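Side-chain contacts in Mll8374 protein (Mesorhizobium loti, PDB 3B5E), which probably hydrolyses carboxylic ester bonds, as a serine carboxylesterase of the alpha/beta-hydrolase fold: residues 127-130 and 135-138; 131-136 and 152-157. All coordinates share one frame; numbering follows the deposited sequence.

Contact 1: 127-130 and 135-138; sequences SLML and IVRL
Ile135 comes first along the loop that leaves helix 120-131, and its CD1 meets CD1 of Leu128 end to end at 4.2 Å, the loosest of the three side-chain touches between 127-130 and 135-138. Its carbonyl oxygen is engaged by Arg137: NH1 lies 2.9 Å from Ile135 O, approaching from above the carbonyl plane, while the oxygen stays close to the plane of the guanidinium group.

Val136 does most of the packing, and its two methyls divide the work. CG2, lying beside the backbone N, takes Leu128, with CD2 of that leucine at 3.7 Å from Val136 CG2 and the branch carbon CG slightly farther off. Leu128 reaches this far because its CG is anti to the backbone N (chi1 180°), which carries its CD2 off the helix toward the loop. CG1 and CB of Val136 lie against Met129, a selenomethionine whose CG is 3.8 Å from Val136 CB; the two side chains meet at about a right angle, and CG makes the touch while the selenium and CE lie farther off.

Arg137 and Leu138 turn from the helix. The guanidinium group of Arg137 has a second partner in a salt bridge with Asp111, and Leu138 starts the next strand. The contact packs the loop between helix 120-131 and strand 138-142 against the last turns of that helix, within one helix-to-strand connection of the alpha/beta fold. Leu128 and Ile135 both reach Ala96 of helix 85-106, whereas Ile135 and Val136 rest on Phe115 of strand 113-118, and Met129 touches Thr161 of strand 160-166.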
loop_
_atom_site.group_PDB
_atom_site.type_symbol
_atom_site.label_atom_id
_atom_site.label_comp_id
_atom_site.label_asym_id
_atom_site.label_seq_id
_atom_site.Cartn_x
_atom_site.Cartn_y
_atom_site.Cartn_z
ATOM N N SER A 127 0.448 4.373 7.322
ATOM C CA SER A 127 -0.188 4.384 8.652
ATOM C C SER A 127 -0.046 3.051 9.390
ATOM O O SER A 127 0.148 3.024 10.598
ATOM C CB SER A 127 -1.677 4.729 8.508
ATOM O OG SER A 127 -1.783 6.041 8.043
ATOM N N LEU A 128 -0.176 1.960 8.631
ATOM C CA LEU A 128 -0.011 0.622 9.158
ATOM C C LEU A 128 1.389 0.465 9.735
ATOM O O LEU A 128 1.549 -0.059 10.839
ATOM C CB LEU A 128 -0.304 -0.417 8.074
ATOM C CG LEU A 128 -0.183 -1.905 8.426
ATOM C CD1 LEU A 128 -1.187 -2.340 9.524
ATOM C CD2 LEU A 128 -0.309 -2.731 7.144
HETATM N N MSE A 129 2.403 0.896 8.983
HETATM C CA MSE A 129 3.794 0.843 9.469
HETATM C C MSE A 129 3.990 1.588 10.795
HETATM O O MSE A 129 4.688 1.107 11.677
HETATM C CB MSE A 129 4.778 1.430 8.437
HETATM C CG MSE A 129 4.908 0.617 7.163
HETATM SE SE MSE A 129 5.893 1.650 5.775
HETATM C CE MSE A 129 7.247 2.239 6.896
ATOM N N LEU A 130 3.368 2.758 10.923
ATOM C CA LEU A 130 3.591 3.618 12.079
ATOM C C LEU A 130 2.763 3.214 13.277
ATOM O O LEU A 130 3.200 3.368 14.410
ATOM C CB LEU A 130 3.329 5.066 11.694
ATOM C CG LEU A 130 4.412 5.646 10.770
ATOM C CD1 LEU A 130 3.851 6.843 10.037
ATOM C CD2 LEU A 130 5.690 5.983 11.556
ATOM N N ILE A 135 4.564 -5.871 11.121
ATOM C CA ILE A 135 3.825 -6.485 10.020
ATOM C C ILE A 135 4.506 -6.221 8.664
ATOM O O ILE A 135 4.825 -7.168 7.927
ATOM C CB ILE A 135 2.383 -5.975 9.964
ATOM C CG1 ILE A 135 1.655 -6.390 11.247
ATOM C CG2 ILE A 135 1.672 -6.523 8.721
ATOM C CD1 ILE A 135 0.321 -5.783 11.399
ATOM N N VAL A 136 4.729 -4.942 8.363
ATOM C CA VAL A 136 5.335 -4.525 7.106
ATOM C C VAL A 136 6.865 -4.588 7.170
ATOM O O VAL A 136 7.472 -4.084 8.118
ATOM C CB VAL A 136 4.829 -3.131 6.703
ATOM C CG1 VAL A 136 5.429 -2.695 5.349
ATOM C CG2 VAL A 136 3.297 -3.122 6.640
ATOM N N ARG A 137 7.467 -5.255 6.176
ATOM C CA ARG A 137 8.924 -5.264 5.948
ATOM C C ARG A 137 9.349 -4.492 4.688
ATOM O O ARG A 137 10.462 -3.993 4.617
ATOM C CB ARG A 137 9.455 -6.693 5.788
ATOM C CG ARG A 137 9.606 -7.488 7.081
ATOM C CD ARG A 137 8.265 -8.035 7.606
ATOM N NE ARG A 137 8.411 -9.289 8.366
ATOM C CZ ARG A 137 7.439 -9.867 9.083
ATOM N NH1 ARG A 137 6.238 -9.302 9.183
ATOM N NH2 ARG A 137 7.670 -11.017 9.722
ATOM N N LEU A 138 8.449 -4.424 3.713
ATOM C CA LEU A 138 8.696 -3.823 2.406
ATOM C C LEU A 138 7.428 -3.105 1.983
ATOM O O LEU A 138 6.353 -3.704 1.994
ATOM C CB LEU A 138 9.028 -4.896 1.360
ATOM C CG LEU A 138 10.329 -5.718 1.426
ATOM C CD1 LEU A 138 10.402 -6.688 0.239
ATOM C CD2 LEU A 138 11.555 -4.814 1.451
#

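Contact 2: 131-136 and 152-157; sequences LHPGIV and PATDLA
Thr154 and Pro133 make one half of this contact, Leu131 and Pro152 the other, where two loops of the alpha/beta-hydrolase fold run side by side: 131-136 follows helix 120-131, and the loop 152-157 precedes strand 160-166. From CB, which points toward the other loop, the Thr154 side chain splits in two. CG2, anti to the backbone N, presses on the ring of Pro133, 3.8 Å from Pro133 CB and 4.0 Å from Pro133 CG. OG1 takes the other branch, beside the backbone N (chi1 -59°), and probably hydrogen-bonds to the carbonyl oxygen of Leu130 near the end of the helix. One side chain thus ties 152-157 both to the loop, through a methyl on a proline ring, and to the last turn of the helix, through its hydroxyl.

At the other end, Leu131 starts out away from Pro152, but its tip swings back: Leu131 CD2 lies 4.0 Å from both CG and CD of Pro152, and the two side chains cross at about a right angle. Leu131 also reaches Leu89 of helix 85-106.

Either side of Thr154 in sequence, the loop is bent by local turns: an inverse gamma turn centred on Ala153 before it, and an Asx turn at Asp155 after it, where Asp155 OD1 accepts from Ala157 N at 2.8 Å from above the carboxylate plane.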
loop_
_atom_site.group_PDB
_atom_site.type_symbol
_atom_site.label_atom_id
_atom_site.label_comp_id
_atom_site.label_asym_id
_atom_site.label_seq_id
_atom_site.Cartn_x
_atom_site.Cartn_y
_atom_site.Cartn_z
ATOM N N LEU A 131 1.590 2.653 13.028
ATOM C CA LEU A 131 0.667 2.306 14.093
ATOM C C LEU A 131 0.741 0.825 14.524
ATOM O O LEU A 131 0.377 0.514 15.654
ATOM C CB LEU A 131 -0.755 2.662 13.675
ATOM C CG LEU A 131 -1.097 4.146 13.462
ATOM C CD1 LEU A 131 -2.456 4.301 12.809
ATOM C CD2 LEU A 131 -1.075 4.968 14.783
ATOM N N HIS A 132 1.184 -0.072 13.637
ATOM C CA HIS A 132 1.180 -1.504 13.888
ATOM C C HIS A 132 2.467 -2.103 13.421
ATOM O O HIS A 132 2.495 -2.778 12.412
ATOM C CB HIS A 132 0.002 -2.160 13.202
ATOM C CG HIS A 132 -1.299 -1.665 13.728
ATOM N ND1 HIS A 132 -1.857 -2.152 14.882
ATOM C CD2 HIS A 132 -2.099 -0.650 13.322
ATOM C CE1 HIS A 132 -2.982 -1.503 15.133
ATOM N NE2 HIS A 132 -3.135 -0.566 14.220
ATOM N N PRO A 133 3.550 -1.827 14.153
ATOM C CA PRO A 133 4.843 -2.336 13.758
ATOM C C PRO A 133 4.937 -3.865 13.868
ATOM O O PRO A 133 4.218 -4.503 14.640
ATOM C CB PRO A 133 5.793 -1.667 14.749
ATOM C CG PRO A 133 4.953 -1.374 15.935
ATOM C CD PRO A 133 3.624 -1.022 15.389
ATOM N N GLY A 134 5.819 -4.435 13.064
ATOM C CA GLY A 134 6.034 -5.852 13.055
ATOM C C GLY A 134 5.285 -6.589 11.970
ATOM O O GLY A 134 5.343 -7.808 11.927
ATOM N N ILE A 135 4.564 -5.871 11.121
ATOM C CA ILE A 135 3.825 -6.485 10.020
ATOM C C ILE A 135 4.506 -6.221 8.664
ATOM O O ILE A 135 4.825 -7.168 7.927
ATOM C CB ILE A 135 2.383 -5.975 9.964
ATOM C CG1 ILE A 135 1.655 -6.390 11.247
ATOM C CG2 ILE A 135 1.672 -6.523 8.721
ATOM C CD1 ILE A 135 0.321 -5.783 11.399
ATOM N N VAL A 136 4.729 -4.942 8.363
ATOM C CA VAL A 136 5.335 -4.525 7.106
ATOM C C VAL A 136 6.865 -4.588 7.170
ATOM O O VAL A 136 7.472 -4.084 8.118
ATOM C CB VAL A 136 4.829 -3.131 6.703
ATOM C CG1 VAL A 136 5.429 -2.695 5.349
ATOM C CG2 VAL A 136 3.297 -3.122 6.640
ATOM N N PRO A 152 3.075 7.879 16.607
ATOM C CA PRO A 152 3.791 7.337 17.748
ATOM C C PRO A 152 5.287 7.220 17.453
ATOM O O PRO A 152 5.680 7.311 16.304
ATOM C CB PRO A 152 3.178 5.949 17.942
ATOM C CG PRO A 152 2.169 5.788 16.899
ATOM C CD PRO A 152 2.261 6.864 15.922
ATOM N N ALA A 153 6.094 6.978 18.489
ATOM C CA ALA A 153 7.555 6.893 18.364
ATOM C C ALA A 153 7.934 5.521 17.860
ATOM O O ALA A 153 8.701 4.815 18.494
ATOM C CB ALA A 153 8.217 7.130 19.714
ATOM N N THR A 154 7.392 5.139 16.722
ATOM C CA THR A 154 7.578 3.797 16.188
ATOM C C THR A 154 8.931 3.659 15.517
ATOM O O THR A 154 9.336 4.522 14.747
ATOM C CB THR A 154 6.458 3.466 15.169
ATOM O OG1 THR A 154 5.204 3.567 15.846
ATOM C CG2 THR A 154 6.602 2.062 14.633
ATOM N N ASP A 155 9.613 2.556 15.805
ATOM C CA ASP A 155 10.921 2.299 15.233
ATOM C C ASP A 155 10.739 1.473 13.976
ATOM O O ASP A 155 10.340 0.316 14.062
ATOM C CB ASP A 155 11.814 1.562 16.242
ATOM C CG ASP A 155 13.239 1.336 15.729
ATOM O OD1 ASP A 155 13.541 1.680 14.567
ATOM O OD2 ASP A 155 14.069 0.819 16.514
ATOM N N LEU A 156 11.055 2.064 12.822
ATOM C CA LEU A 156 10.882 1.402 11.528
ATOM C C LEU A 156 12.210 0.823 11.019
ATOM O O LEU A 156 12.346 0.487 9.833
ATOM C CB LEU A 156 10.327 2.394 10.489
ATOM C CG LEU A 156 8.986 3.078 10.803
ATOM C CD1 LEU A 156 8.634 4.074 9.700
ATOM C CD2 LEU A 156 7.836 2.108 11.015
ATOM N N ALA A 157 13.201 0.726 11.906
ATOM C CA ALA A 157 14.506 0.215 11.529
ATOM C C ALA A 157 14.313 -1.102 10.818
ATOM O O ALA A 157 13.556 -1.955 11.262
ATOM C CB ALA A 157 15.402 0.034 12.749
#

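Overall arrangement
The two contacts overlap along the chain: 131-136 continues from 127-130 and shares Ile135 and Val136 with 135-138, and 152-157 comes last. Their centres are about 6 Å apart. Contact 1 is buried, its centre about 9 Å from the chain's centre; contact 2, about 15 Å out, is only partly buried. Strand 138-142 separates the two loops in sequence, and in the main sheet it lies between strands 113-118 and 160-166. Met129 O also packs on Leu156 CD2. Together they pack the end of helix 120-131 against the loops on both sides of strand 138-142 in sequence. That helix follows the probable nucleophile elbow at Ser119, so both contacts gather round the end remote from that serine.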